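Local coordinates for probable molybdopterin-guanine dinucleotide biosynthesis protein A (Aquifex aeolicus, PDB 2E8B) that probably transfers GMP from GTP to Mo-molybdopterin, forming the molybdopterin guanine dinucleotide form of the molybdenum cofactor, with magnesium as cofactor, at residues 14-19 and 98-103; 117-122 and 138-143. All blocks are in the same frame, centred on the assembly; numbering follows the deposited sequence.

Interaction 1: residues 14-19 and 98-103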
loop_
_atom_site.group_PDB
_atom_site.type_symbol
_atom_site.label_atom_id
_atom_site.label_comp_id
_atom_site.label_asym_id
_atom_site.label_seq_id
_atom_site.Cartn_x
_atom_site.Cartn_y
_atom_site.Cartn_z
ATOM N N VAL A 14 13.160 -7.079 -2.837
ATOM C CA VAL A 14 12.249 -5.954 -2.691
ATOM C C VAL A 14 12.681 -5.283 -1.392
ATOM O O VAL A 14 12.391 -5.773 -0.300
ATOM C CB VAL A 14 10.776 -6.422 -2.585
ATOM C CG1 VAL A 14 9.858 -5.218 -2.396
ATOM C CG2 VAL A 14 10.382 -7.191 -3.842
ATOM N N ASN A 15 13.403 -4.174 -1.517
ATOM C CA ASN A 15 13.907 -3.454 -0.355
ATOM C C ASN A 15 13.146 -2.179 -0.012
ATOM O O ASN A 15 13.419 -1.555 1.014
ATOM C CB ASN A 15 15.382 -3.097 -0.565
ATOM C CG ASN A 15 16.254 -4.317 -0.771
ATOM O OD1 ASN A 15 16.333 -5.190 0.093
ATOM N ND2 ASN A 15 16.917 -4.382 -1.920
ATOM N N THR A 16 12.197 -1.784 -0.856
ATOM C CA THR A 16 11.452 -0.559 -0.594
ATOM C C THR A 16 9.942 -0.773 -0.537
ATOM O O THR A 16 9.393 -1.635 -1.224
ATOM C CB THR A 16 11.776 0.516 -1.652
ATOM O OG1 THR A 16 11.124 0.197 -2.884
ATOM C CG2 THR A 16 13.278 0.568 -1.901
ATOM N N CYS A 17 9.279 0.022 0.296
ATOM C CA CYS A 17 7.837 -0.069 0.468
ATOM C C CYS A 17 7.201 1.315 0.492
ATOM O O CYS A 17 7.764 2.263 1.047
ATOM C CB CYS A 17 7.519 -0.798 1.776
ATOM S SG CYS A 17 5.762 -0.959 2.221
ATOM N N TYR A 18 6.018 1.418 -0.104
ATOM C CA TYR A 18 5.278 2.668 -0.144
ATOM C C TYR A 18 3.989 2.493 0.635
ATOM O O TYR A 18 3.189 1.622 0.322
ATOM C CB TYR A 18 4.964 3.043 -1.586
ATOM C CG TYR A 18 6.197 3.422 -2.348
ATOM C CD1 TYR A 18 6.979 2.448 -2.954
ATOM C CD2 TYR A 18 6.623 4.749 -2.402
ATOM C CE1 TYR A 18 8.163 2.775 -3.592
ATOM C CE2 TYR A 18 7.808 5.094 -3.041
ATOM C CZ TYR A 18 8.572 4.099 -3.632
ATOM O OH TYR A 18 9.744 4.417 -4.263
ATOM N N VAL A 19 3.816 3.312 1.667
ATOM C CA VAL A 19 2.620 3.266 2.493
ATOM C C VAL A 19 1.699 4.359 1.977
ATOM O O VAL A 19 2.046 5.542 2.012
ATOM C CB VAL A 19 2.959 3.517 3.979
ATOM C CG1 VAL A 19 1.685 3.579 4.803
ATOM C CG2 VAL A 19 3.872 2.416 4.494
ATOM N N GLU A 98 13.056 -2.271 -9.440
ATOM C CA GLU A 98 12.072 -2.840 -10.363
ATOM C C GLU A 98 10.767 -3.308 -9.725
ATOM O O GLU A 98 9.706 -3.240 -10.348
ATOM C CB GLU A 98 12.696 -4.001 -11.142
ATOM C CG GLU A 98 11.741 -4.668 -12.121
ATOM C CD GLU A 98 11.150 -3.686 -13.117
ATOM O OE1 GLU A 98 11.928 -3.047 -13.856
ATOM O OE2 GLU A 98 9.908 -3.555 -13.160
ATOM N N ASN A 99 10.846 -3.796 -8.494
ATOM C CA ASN A 99 9.663 -4.265 -7.786
ATOM C C ASN A 99 9.621 -3.611 -6.412
ATOM O O ASN A 99 10.620 -3.603 -5.693
ATOM C CB ASN A 99 9.707 -5.788 -7.640
ATOM C CG ASN A 99 9.763 -6.496 -8.976
ATOM O OD1 ASN A 99 8.855 -6.367 -9.798
ATOM N ND2 ASN A 99 10.834 -7.250 -9.205
ATOM N N VAL A 100 8.471 -3.050 -6.053
ATOM C CA VAL A 100 8.335 -2.398 -4.761
ATOM C C VAL A 100 7.074 -2.863 -4.053
ATOM O O VAL A 100 6.108 -3.290 -4.693
ATOM C CB VAL A 100 8.293 -0.853 -4.906
ATOM C CG1 VAL A 100 9.565 -0.359 -5.595
ATOM C CG2 VAL A 100 7.056 -0.431 -5.685
ATOM N N PHE A 101 7.090 -2.803 -2.725
ATOM C CA PHE A 101 5.922 -3.208 -1.966
ATOM C C PHE A 101 4.986 -2.017 -1.807
ATOM O O PHE A 101 5.429 -0.864 -1.730
ATOM C CB PHE A 101 6.315 -3.740 -0.585
ATOM C CG PHE A 101 5.320 -4.707 -0.020
ATOM C CD1 PHE A 101 4.214 -4.257 0.689
ATOM C CD2 PHE A 101 5.450 -6.073 -0.262
ATOM C CE1 PHE A 101 3.245 -5.150 1.146
ATOM C CE2 PHE A 101 4.486 -6.975 0.190
ATOM C CZ PHE A 101 3.380 -6.509 0.896
ATOM N N VAL A 102 3.689 -2.303 -1.785
ATOM C CA VAL A 102 2.662 -1.282 -1.622
ATOM C C VAL A 102 1.811 -1.734 -0.450
ATOM O O VAL A 102 1.368 -2.885 -0.395
ATOM C CB VAL A 102 1.794 -1.152 -2.888
ATOM C CG1 VAL A 102 0.639 -0.189 -2.635
ATOM C CG2 VAL A 102 2.646 -0.648 -4.046
ATOM N N LEU A 103 1.582 -0.824 0.488
ATOM C CA LEU A 103 0.841 -1.151 1.692
ATOM C C LEU A 103 -0.094 -0.008 2.067
ATOM O O LEU A 103 0.352 1.115 2.290
ATOM C CB LEU A 103 1.854 -1.412 2.815
ATOM C CG LEU A 103 1.466 -2.020 4.158
ATOM C CD1 LEU A 103 0.813 -3.381 3.955
ATOM C CD2 LEU A 103 2.730 -2.167 5.007
HETATM O O HOH W 1 11.853 -2.352 -3.772
#

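Interaction 2: residues 117-122 and 138-143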
loop_
_atom_site.group_PDB
_atom_site.type_symbol
_atom_site.label_atom_id
_atom_site.label_comp_id
_atom_site.label_asym_id
_atom_site.label_seq_id
_atom_site.Cartn_x
_atom_site.Cartn_y
_atom_site.Cartn_z
ATOM N N TYR A 117 5.071 -13.094 4.015
ATOM C CA TYR A 117 4.484 -14.209 3.275
ATOM C C TYR A 117 4.239 -13.776 1.835
ATOM O O TYR A 117 4.443 -14.555 0.898
ATOM C CB TYR A 117 3.159 -14.667 3.898
ATOM C CG TYR A 117 2.631 -15.955 3.292
ATOM C CD1 TYR A 117 3.243 -17.177 3.564
ATOM C CD2 TYR A 117 1.528 -15.946 2.437
ATOM C CE1 TYR A 117 2.771 -18.363 3.000
ATOM C CE2 TYR A 117 1.046 -17.127 1.866
ATOM C CZ TYR A 117 1.675 -18.328 2.153
ATOM O OH TYR A 117 1.228 -19.494 1.579
ATOM N N VAL A 118 3.812 -12.529 1.655
ATOM C CA VAL A 118 3.573 -12.028 0.308
ATOM C C VAL A 118 4.899 -11.952 -0.439
ATOM O O VAL A 118 4.990 -12.379 -1.588
ATOM C CB VAL A 118 2.885 -10.646 0.323
ATOM C CG1 VAL A 118 2.804 -10.084 -1.100
ATOM C CG2 VAL A 118 1.483 -10.792 0.882
ATOM N N LEU A 119 5.932 -11.435 0.223
ATOM C CA LEU A 119 7.246 -11.337 -0.407
ATOM C C LEU A 119 7.762 -12.704 -0.842
ATOM O O LEU A 119 8.327 -12.849 -1.929
ATOM C CB LEU A 119 8.270 -10.712 0.547
ATOM C CG LEU A 119 8.132 -9.218 0.843
ATOM C CD1 LEU A 119 9.210 -8.785 1.824
ATOM C CD2 LEU A 119 8.253 -8.437 -0.449
ATOM N N GLU A 120 7.586 -13.700 0.020
ATOM C CA GLU A 120 8.053 -15.050 -0.280
ATOM C C GLU A 120 7.355 -15.619 -1.510
ATOM O O GLU A 120 7.957 -16.359 -2.285
ATOM C CB GLU A 120 7.812 -15.974 0.922
ATOM C CG GLU A 120 8.280 -17.413 0.711
ATOM C CD GLU A 120 7.985 -18.317 1.902
ATOM O OE1 GLU A 120 8.247 -17.900 3.051
ATOM O OE2 GLU A 120 7.509 -19.456 1.688
ATOM N N ASN A 121 6.089 -15.256 -1.687
ATOM C CA ASN A 121 5.292 -15.752 -2.805
ATOM C C ASN A 121 5.157 -14.792 -3.982
ATOM O O ASN A 121 4.295 -14.980 -4.845
ATOM C CB ASN A 121 3.900 -16.130 -2.297
ATOM C CG ASN A 121 3.924 -17.372 -1.444
ATOM O OD1 ASN A 121 4.000 -18.485 -1.962
ATOM N ND2 ASN A 121 3.880 -17.194 -0.128
ATOM N N PHE A 122 6.017 -13.782 -4.039
ATOM C CA PHE A 122 5.946 -12.819 -5.128
ATOM C C PHE A 122 6.259 -13.403 -6.506
ATOM O O PHE A 122 7.185 -14.195 -6.669
ATOM C CB PHE A 122 6.891 -11.641 -4.868
ATOM C CG PHE A 122 7.073 -10.740 -6.058
ATOM C CD1 PHE A 122 5.973 -10.136 -6.664
ATOM C CD2 PHE A 122 8.337 -10.517 -6.595
ATOM C CE1 PHE A 122 6.129 -9.324 -7.792
ATOM C CE2 PHE A 122 8.503 -9.709 -7.719
ATOM C CZ PHE A 122 7.396 -9.112 -8.319
ATOM N N VAL A 138 -2.063 -4.288 -0.969
ATOM C CA VAL A 138 -1.184 -5.074 -0.107
ATOM C C VAL A 138 -0.489 -6.060 -1.038
ATOM O O VAL A 138 -0.991 -7.153 -1.313
ATOM C CB VAL A 138 -1.941 -5.857 0.995
ATOM C CG1 VAL A 138 -0.953 -6.704 1.796
ATOM C CG2 VAL A 138 -2.661 -4.889 1.934
ATOM N N GLY A 139 0.661 -5.653 -1.558
ATOM C CA GLY A 139 1.373 -6.531 -2.461
ATOM C C GLY A 139 2.600 -5.909 -3.083
ATOM O O GLY A 139 3.019 -4.809 -2.721
ATOM N N VAL A 140 3.178 -6.632 -4.035
ATOM C CA VAL A 140 4.360 -6.172 -4.735
ATOM C C VAL A 140 3.955 -5.819 -6.152
ATOM O O VAL A 140 3.307 -6.615 -6.836
ATOM C CB VAL A 140 5.450 -7.262 -4.773
ATOM C CG1 VAL A 140 6.684 -6.754 -5.522
ATOM C CG2 VAL A 140 5.830 -7.650 -3.350
ATOM N N TYR A 141 4.330 -4.614 -6.569
ATOM C CA TYR A 141 4.034 -4.108 -7.906
ATOM C C TYR A 141 5.320 -3.828 -8.660
ATOM O O TYR A 141 6.302 -3.368 -8.075
ATOM C CB TYR A 141 3.239 -2.802 -7.835
ATOM C CG TYR A 141 1.765 -2.979 -7.569
ATOM C CD1 TYR A 141 1.291 -3.285 -6.291
ATOM C CD2 TYR A 141 0.842 -2.853 -8.604
ATOM C CE1 TYR A 141 -0.077 -3.462 -6.051
ATOM C CE2 TYR A 141 -0.521 -3.030 -8.379
ATOM C CZ TYR A 141 -0.973 -3.334 -7.108
ATOM O OH TYR A 141 -2.319 -3.529 -6.919
ATOM N N SER A 142 5.297 -4.089 -9.965
ATOM C CA SER A 142 6.447 -3.860 -10.832
ATOM C C SER A 142 6.419 -2.463 -11.442
ATOM O O SER A 142 5.378 -1.984 -11.886
ATOM C CB SER A 142 6.470 -4.892 -11.961
ATOM O OG SER A 142 7.466 -4.572 -12.916
ATOM N N LYS A 143 7.576 -1.812 -11.473
ATOM C CA LYS A 143 7.672 -0.475 -12.038
ATOM C C LYS A 143 7.334 -0.513 -13.529
ATOM O O LYS A 143 6.927 0.493 -14.110
ATOM C CB LYS A 143 9.086 0.077 -11.839
ATOM C CG LYS A 143 9.224 1.550 -12.158
ATOM C CD LYS A 143 10.657 2.017 -11.982
ATOM C CE LYS A 143 10.802 3.482 -12.355
ATOM N NZ LYS A 143 10.036 4.372 -11.439
#

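Interaction 1: residues 14-19 and 98-103
Y18 turns the edge of its ring to V100: CE1 lies 3.9 Å from CB of V100, which sits near the ring plane, so the valine meets a rim rather than a face. CG of Y18 stands anti to its own carbonyl carbon (chi1 -69°), and CD1 and CE1 are the ring atoms turned to V100; the ring also meets that of Y58 on strand 56-61. V100 is also met by T16, whose OG1 stands 3.2 Å from V100 CG1, a polar atom pressed on a methyl. On the face shared by C17, F101, V19 and L103, SG of C17 lies obliquely to the F101 ring, 4.0 Å from CD1, and as near to CB of L103; helix 32-51 packs on this side. V14 lies just before the strand, its side chain crossing N99 at about a right angle. CG1 rests 3.7 Å from F101 N, and CG2 approaches N99 CB. An alanine at V14 lacks both methyls and would probably leave a gap beside N99 O, N99 CB and F101 N. The backbones run parallel, with F101 N giving to T16 O (3.0 Å, nearly straight at 173°), Y18 N to F101 O, and L103 N to Y18 O. Before this ladder starts, a water bridges the strands, accepting from T16 N and donating to N99 O at 2.6 Å. Apolar side chains on each face and a hydrogen-bonded backbone between them are the chemistry of a Rossmann-like core, as in GT-A nucleotidyltransferases; this pair of strands leads to the predicted GTP-binding L20 to G22 and the predicted magnesium ligand D106.

Interaction 2: residues 117-122 and 138-143
F122 and V140 are brought face to methyl by two similar torsions, each with its branch anti to the backbone N: F122 CG at chi1 169° and V140 CG1 at 180°. A chi2 of 57° turns the F122 ring, and CG1 of V140 lies over one face of it, 3.6 Å from its centroid and shifted toward the rim, in a CH-pi contact; its closest ring atom is CE1, at 3.5 Å. The other methyl, V140 CG2, meets L119 CD2 at 3.9 Å, the two side chains crossing at about a right angle. Nearer the corner of the chain, V118 CG1 lies 4.1 Å from CA of G139, whose backbone pairs with V102. F122 follows the end of helix 112-120, where N121 leaves helical torsions. There Y117 O accepts from N121 N and from N121 ND2 (2.9 Å), which arrive on opposite faces of the carbonyl plane, while the same ND2 stands 3.3 Å above the centre of the Y117 ring. Polar groups thus tie the helix end to itself, whereas between 117-122 and 138-143 the contact is made by carbon atoms, with no hydrogen bond: a join set by shape, with V140 touching both L119 and F122.

How the interactions relate
Both contacts are buried and both use the same mixed sheet, since strands 99-104 and 140-142 are antiparallel neighbours in it. Interaction 1, nearer the centre of the chain, joins two parallel strands, so directional backbone bonds set its register and side chains fill in on either face. Interaction 2 lies further out and lays the end of a helix on the sheet; it has no such ladder and depends on apolar fit. The two are continuous through F101, whose side chain touches V140 and L119. Together they illustrate how an alpha/beta core is bonded within its sheet and packed across it.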